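Local coordinates for protein Niban 2 (PDB 7CTP) that may help suppress apoptosis and promote melanoma cell invasion, and carries the PH domain described here within an otherwise largely helical chain, at residues 75-80 and 168-173; 121-126 and 185-190. One frame throughout, in Å; residues are numbered along the deposited sequence.

How the contacts relate
Both contacts lie in the PH domain, about 14 Å apart centre to centre, and both are partly buried. Contact 1 is farther from the middle of the chain, its centre about 26 Å away against about 15 Å for contact 2. It joins strands 70-77 and 169-173 within the sheet, so its chemistry is polar: backbone hydrogen bonds and a bridging water, flanked by aromatic side chains. Contact 2 sets edge strand 122-124 against helix 176-194, and its two segments meet through aliphatic carbons that also press on backbone atoms. Strand 169-173 leads on to that helix in the chain, and the contacts touch where Tyr169 CE2 lies 3.4 Å from Tyr121 OH.

Contact 1: 75-80 and 168-173; sequences FQHQED and HYYFCM
Gln76 NE2, His77 O and Tyr170 N grip a single water: it accepts from Tyr170 N at 2.9 Å and from Gln76 NE2, and donates to His77 O at 2.7 Å. Next to it, His77 N reaches Tyr170 O directly at 2.9 Å with a nearly straight N-H (163°). Phe75 and Cys172 form the hydrogen-bonded pair, Cys172 N lying 3.0 Å from Phe75 O. The first and last strands of the PH fold, 70-77 and 169-173, are thus zipped antiparallel. On one face, Gln76 runs alongside Phe171, CG anti to the backbone N (chi1 -172°) and 3.6 Å from Phe171 CE1; Leu99 of strand 97-100 touches both. Gln78 NE2 donates to Gln76 O and Gln76 OE1, each time from above the carbonyl plane. An alanine at Gln76 would probably leave the water short of one donor, open a gap beside Phe171 CE1 where CG lay and leave Gln78 NE2 without Gln76 OE1. His77 and Tyr170 stand side by side as an offset edge-to-face pair, the tyrosine edge toward the imidazole face, planes at 80°; Tyr170 OH is hydrogen-bonded to Tyr130 OH. On the other face, Cys172 SG sits 3.8 Å from Phe75 CB, oblique to the ring.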
loop_
_atom_site.group_PDB
_atom_site.type_symbol
_atom_site.label_atom_id
_atom_site.label_comp_id
_atom_site.label_asym_id
_atom_site.label_seq_id
_atom_site.Cartn_x
_atom_site.Cartn_y
_atom_site.Cartn_z
ATOM N N PHE A 75 -10.769 -21.823 15.325
ATOM C CA PHE A 75 -9.975 -22.051 16.517
ATOM C C PHE A 75 -8.816 -21.063 16.527
ATOM O O PHE A 75 -8.223 -20.785 15.482
ATOM C CB PHE A 75 -9.458 -23.484 16.561
ATOM C CG PHE A 75 -10.547 -24.508 16.563
ATOM C CD1 PHE A 75 -11.470 -24.549 17.596
ATOM C CD2 PHE A 75 -10.655 -25.422 15.533
ATOM C CE1 PHE A 75 -12.479 -25.499 17.608
ATOM C CE2 PHE A 75 -11.666 -26.374 15.534
ATOM C CZ PHE A 75 -12.579 -26.408 16.573
ATOM N N GLN A 76 -8.525 -20.499 17.697
ATOM C CA GLN A 76 -7.398 -19.585 17.869
ATOM C C GLN A 76 -6.543 -20.018 19.049
ATOM O O GLN A 76 -7.064 -20.299 20.134
ATOM C CB GLN A 76 -7.862 -18.142 18.080
ATOM C CG GLN A 76 -6.693 -17.160 18.061
ATOM C CD GLN A 76 -7.005 -15.833 18.726
ATOM O OE1 GLN A 76 -8.048 -15.666 19.361
ATOM N NE2 GLN A 76 -6.086 -14.878 18.593
ATOM N N HIS A 77 -5.235 -20.060 18.839
ATOM C CA HIS A 77 -4.314 -20.320 19.936
ATOM C C HIS A 77 -4.253 -19.104 20.849
ATOM O O HIS A 77 -4.084 -17.976 20.376
ATOM C CB HIS A 77 -2.932 -20.645 19.387
ATOM C CG HIS A 77 -1.926 -20.989 20.438
ATOM N ND1 HIS A 77 -1.119 -20.044 21.038
ATOM C CD2 HIS A 77 -1.592 -22.179 20.990
ATOM C CE1 HIS A 77 -0.330 -20.640 21.916
ATOM N NE2 HIS A 77 -0.597 -21.935 21.906
ATOM N N GLN A 78 -4.386 -19.330 22.159
ATOM C CA GLN A 78 -4.391 -18.256 23.148
ATOM C C GLN A 78 -2.999 -18.115 23.754
ATOM O O GLN A 78 -2.439 -19.088 24.271
ATOM C CB GLN A 78 -5.434 -18.520 24.237
ATOM C CG GLN A 78 -6.836 -18.702 23.692
ATOM C CD GLN A 78 -7.304 -17.516 22.869
ATOM O OE1 GLN A 78 -7.232 -16.371 23.314
ATOM N NE2 GLN A 78 -7.785 -17.783 21.657
ATOM N N GLU A 79 -2.448 -16.899 23.687
ATOM C CA GLU A 79 -1.074 -16.673 24.125
ATOM C C GLU A 79 -0.916 -16.910 25.623
ATOM O O GLU A 79 0.104 -17.454 26.065
ATOM C CB GLU A 79 -0.638 -15.257 23.751
ATOM C CG GLU A 79 0.810 -14.925 24.072
ATOM C CD GLU A 79 1.025 -13.437 24.275
ATOM O OE1 GLU A 79 1.238 -12.720 23.272
ATOM O OE2 GLU A 79 0.971 -12.986 25.441
ATOM N N ASP A 80 -1.915 -16.524 26.422
ATOM C CA ASP A 80 -1.754 -16.604 27.872
ATOM C C ASP A 80 -1.841 -18.043 28.365
ATOM O O ASP A 80 -0.983 -18.502 29.128
ATOM C CB ASP A 80 -2.784 -15.721 28.583
ATOM C CG ASP A 80 -4.200 -15.943 28.091
ATOM O OD1 ASP A 80 -4.495 -17.032 27.552
ATOM O OD2 ASP A 80 -5.022 -15.018 28.253
ATOM N N HIS A 168 1.979 -12.209 16.530
ATOM C CA HIS A 168 1.543 -13.179 15.541
ATOM C C HIS A 168 0.288 -13.857 16.052
ATOM O O HIS A 168 0.099 -14.003 17.261
ATOM C CB HIS A 168 2.629 -14.217 15.264
ATOM C CG HIS A 168 3.948 -13.614 14.889
ATOM N ND1 HIS A 168 5.123 -14.333 14.885
ATOM C CD2 HIS A 168 4.272 -12.356 14.501
ATOM C CE1 HIS A 168 6.117 -13.543 14.510
ATOM N NE2 HIS A 168 5.629 -12.336 14.277
ATOM N N TYR A 169 -0.573 -14.251 15.122
ATOM C CA TYR A 169 -1.840 -14.898 15.438
ATOM C C TYR A 169 -1.872 -16.279 14.812
ATOM O O TYR A 169 -1.409 -16.467 13.684
ATOM C CB TYR A 169 -3.017 -14.075 14.930
ATOM C CG TYR A 169 -3.097 -12.706 15.540
ATOM C CD1 TYR A 169 -3.716 -12.513 16.766
ATOM C CD2 TYR A 169 -2.547 -11.605 14.901
ATOM C CE1 TYR A 169 -3.793 -11.252 17.338
ATOM C CE2 TYR A 169 -2.622 -10.344 15.460
ATOM C CZ TYR A 169 -3.249 -10.175 16.676
ATOM O OH TYR A 169 -3.325 -8.924 17.244
ATOM N N TYR A 170 -2.423 -17.246 15.545
ATOM C CA TYR A 170 -2.448 -18.635 15.110
ATOM C C TYR A 170 -3.886 -19.127 15.117
ATOM O O TYR A 170 -4.530 -19.152 16.172
ATOM C CB TYR A 170 -1.579 -19.502 16.019
ATOM C CG TYR A 170 -0.250 -18.865 16.355
ATOM C CD1 TYR A 170 0.748 -18.752 15.396
ATOM C CD2 TYR A 170 0.001 -18.360 17.624
ATOM C CE1 TYR A 170 1.971 -18.167 15.698
ATOM C CE2 TYR A 170 1.219 -17.773 17.934
ATOM C CZ TYR A 170 2.197 -17.681 16.965
ATOM O OH TYR A 170 3.414 -17.097 17.270
ATOM N N PHE A 171 -4.385 -19.490 13.942
ATOM C CA PHE A 171 -5.732 -20.010 13.755
ATOM C C PHE A 171 -5.657 -21.396 13.132
ATOM O O PHE A 171 -4.663 -21.758 12.502
ATOM C CB PHE A 171 -6.564 -19.110 12.835
ATOM C CG PHE A 171 -6.628 -17.672 13.268
ATOM C CD1 PHE A 171 -7.380 -17.303 14.367
ATOM C CD2 PHE A 171 -5.957 -16.691 12.556
ATOM C CE1 PHE A 171 -7.452 -15.967 14.758
ATOM C CE2 PHE A 171 -6.020 -15.368 12.939
ATOM C CZ PHE A 171 -6.769 -15.002 14.042
ATOM N N CYS A 172 -6.722 -22.178 13.288
ATOM C CA CYS A 172 -6.877 -23.325 12.403
ATOM C C CYS A 172 -8.362 -23.538 12.130
ATOM O O CYS A 172 -9.237 -23.037 12.847
ATOM C CB CYS A 172 -6.179 -24.594 12.949
ATOM S SG CYS A 172 -6.855 -25.309 14.410
ATOM N N MET A 173 -8.623 -24.230 11.030
ATOM C CA MET A 173 -9.965 -24.501 10.547
ATOM C C MET A 173 -10.165 -26.005 10.432
ATOM O O MET A 173 -9.210 -26.787 10.401
ATOM C CB MET A 173 -10.220 -23.842 9.186
ATOM C CG MET A 173 -10.211 -22.323 9.214
ATOM S SD MET A 173 -8.519 -21.690 9.149
ATOM C CE MET A 173 -8.772 -19.975 9.570
HETATM O O HOH W 1 -3.446 -16.444 18.184
#

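Contact 2: 121-126 and 185-190; sequences YKILTS and VLQDCI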
loop_
_atom_site.group_PDB
_atom_site.type_symbol
_atom_site.label_atom_id
_atom_site.label_comp_id
_atom_site.label_asym_id
_atom_site.label_seq_id
_atom_site.Cartn_x
_atom_site.Cartn_y
_atom_site.Cartn_z
ATOM N N TYR A 121 0.939 -7.588 7.577
ATOM C CA TYR A 121 0.942 -9.008 7.890
ATOM C C TYR A 121 1.094 -9.845 6.625
ATOM O O TYR A 121 0.870 -9.375 5.503
ATOM C CB TYR A 121 -0.346 -9.411 8.628
ATOM C CG TYR A 121 -0.285 -9.155 10.118
ATOM C CD1 TYR A 121 -0.540 -7.889 10.636
ATOM C CD2 TYR A 121 0.034 -10.177 11.008
ATOM C CE1 TYR A 121 -0.475 -7.640 12.004
ATOM C CE2 TYR A 121 0.096 -9.939 12.382
ATOM C CZ TYR A 121 -0.161 -8.672 12.869
ATOM O OH TYR A 121 -0.088 -8.439 14.236
ATOM N N LYS A 122 1.514 -11.099 6.827
ATOM C CA LYS A 122 1.569 -12.129 5.793
ATOM C C LYS A 122 0.877 -13.374 6.330
ATOM O O LYS A 122 0.916 -13.631 7.533
ATOM C CB LYS A 122 3.016 -12.492 5.417
ATOM C CG LYS A 122 3.867 -11.331 4.939
ATOM C CD LYS A 122 3.504 -10.939 3.509
ATOM C CE LYS A 122 4.610 -10.094 2.867
ATOM N NZ LYS A 122 4.315 -8.631 2.945
ATOM N N ILE A 123 0.262 -14.160 5.434
ATOM C CA ILE A 123 -0.448 -15.381 5.821
ATOM C C ILE A 123 0.411 -16.594 5.504
ATOM O O ILE A 123 0.954 -16.702 4.399
ATOM C CB ILE A 123 -1.805 -15.500 5.108
ATOM C CG1 ILE A 123 -2.727 -14.342 5.481
ATOM C CG2 ILE A 123 -2.473 -16.839 5.450
ATOM C CD1 ILE A 123 -3.819 -14.114 4.442
ATOM N N LEU A 124 0.519 -17.514 6.464
ATOM C CA LEU A 124 1.153 -18.813 6.256
ATOM C C LEU A 124 0.103 -19.898 6.438
ATOM O O LEU A 124 -0.758 -19.797 7.320
ATOM C CB LEU A 124 2.308 -19.050 7.244
ATOM C CG LEU A 124 3.568 -18.181 7.238
ATOM C CD1 LEU A 124 4.156 -18.052 5.844
ATOM C CD2 LEU A 124 3.294 -16.808 7.852
ATOM N N THR A 125 0.162 -20.945 5.610
ATOM C CA THR A 125 -0.804 -22.032 5.725
ATOM C C THR A 125 -0.176 -23.328 6.229
ATOM O O THR A 125 -0.760 -24.404 6.050
ATOM C CB THR A 125 -1.505 -22.287 4.388
ATOM O OG1 THR A 125 -0.520 -22.508 3.381
ATOM C CG2 THR A 125 -2.340 -21.095 3.985
ATOM N N SER A 126 1.004 -23.257 6.843
ATOM C CA SER A 126 1.562 -24.429 7.500
ATOM C C SER A 126 2.449 -23.974 8.645
ATOM O O SER A 126 3.073 -22.906 8.587
ATOM C CB SER A 126 2.328 -25.321 6.510
ATOM O OG SER A 126 3.710 -25.025 6.467
ATOM N N VAL A 185 -10.250 -14.204 2.416
ATOM C CA VAL A 185 -10.805 -13.083 3.171
ATOM C C VAL A 185 -9.699 -12.335 3.906
ATOM O O VAL A 185 -9.669 -11.099 3.926
ATOM C CB VAL A 185 -11.884 -13.582 4.152
ATOM C CG1 VAL A 185 -12.247 -12.488 5.169
ATOM C CG2 VAL A 185 -13.122 -14.055 3.386
ATOM N N LEU A 186 -8.785 -13.075 4.545
ATOM C CA LEU A 186 -7.714 -12.406 5.281
ATOM C C LEU A 186 -6.728 -11.737 4.334
ATOM O O LEU A 186 -6.170 -10.682 4.671
ATOM C CB LEU A 186 -7.004 -13.388 6.212
ATOM C CG LEU A 186 -7.899 -13.896 7.353
ATOM C CD1 LEU A 186 -7.177 -14.956 8.168
ATOM C CD2 LEU A 186 -8.356 -12.736 8.224
ATOM N N GLN A 187 -6.497 -12.324 3.149
ATOM C CA GLN A 187 -5.711 -11.636 2.126
ATOM C C GLN A 187 -6.355 -10.310 1.753
ATOM O O GLN A 187 -5.655 -9.307 1.564
ATOM C CB GLN A 187 -5.566 -12.492 0.864
ATOM C CG GLN A 187 -4.496 -13.563 0.897
ATOM C CD GLN A 187 -4.532 -14.453 -0.338
ATOM O OE1 GLN A 187 -5.424 -14.343 -1.183
ATOM N NE2 GLN A 187 -3.561 -15.344 -0.442
ATOM N N ASP A 188 -7.686 -10.295 1.617
ATOM C CA ASP A 188 -8.404 -9.047 1.343
ATOM C C ASP A 188 -8.242 -8.050 2.484
ATOM O O ASP A 188 -8.080 -6.847 2.247
ATOM C CB ASP A 188 -9.899 -9.309 1.119
ATOM C CG ASP A 188 -10.203 -10.039 -0.183
ATOM O OD1 ASP A 188 -9.263 -10.339 -0.956
ATOM O OD2 ASP A 188 -11.410 -10.313 -0.428
ATOM N N CYS A 189 -8.319 -8.532 3.732
ATOM C CA CYS A 189 -8.109 -7.678 4.902
ATOM C C CYS A 189 -6.741 -7.011 4.855
ATOM O O CYS A 189 -6.614 -5.800 5.081
ATOM C CB CYS A 189 -8.227 -8.501 6.186
ATOM S SG CYS A 189 -9.916 -9.010 6.631
ATOM N N ILE A 190 -5.694 -7.805 4.607
ATOM C CA ILE A 190 -4.331 -7.271 4.583
ATOM C C ILE A 190 -4.187 -6.237 3.477
ATOM O O ILE A 190 -3.621 -5.153 3.679
ATOM C CB ILE A 190 -3.314 -8.412 4.413
ATOM C CG1 ILE A 190 -3.299 -9.305 5.656
ATOM C CG2 ILE A 190 -1.941 -7.837 4.097
ATOM C CD1 ILE A 190 -2.582 -10.640 5.427
#
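Tyr121 meets Ile190 through CB and its backbone carbonyl, while its flat ring leads away from the helix and meets the His163 ring, the planes at about 60°, with OH hydrogen-bonded to Arg167 O. The other flat group, the Gln187 amide, stays clear of the strand; the side chain meets it through CG. This is the C-terminal helix of a PH domain, 176-194, packed against edge strand 122-124, the segments running nearly antiparallel at 162° with axes 9.1 Å apart. In PH domains this helix closes one end of the strongly bent antiparallel sheet, and here Ile123 and Ile190 join it to the outermost strand. Leu186, Gln187 and Ile190 present one side of the helix to Ile123 of the strand and Tyr121 just before it, both of these also touching Leu161 of the adjoining strand. Lys122 points away instead and makes a salt bridge with Glu226.

Two isoleucines do most of the work. Ile123 drives its CD1 in between two helix residues, 3.7 Å from Leu186 CB and the same distance from Gln187 CG, crossing the glutamine chain at about a right angle. Its chi2 of 158° stretches that methyl out toward the helix. Ile190 comes from the next turn, its CD1 resting 3.7 Å from Ile123 CG1 and 4.1 Å from Tyr121 CB, while its CG2 lies 3.5 Å from Tyr121 O. The closest approach of Ile123 itself is to the helix backbone: its CD1 sits 3.5 Å from Gln187 N.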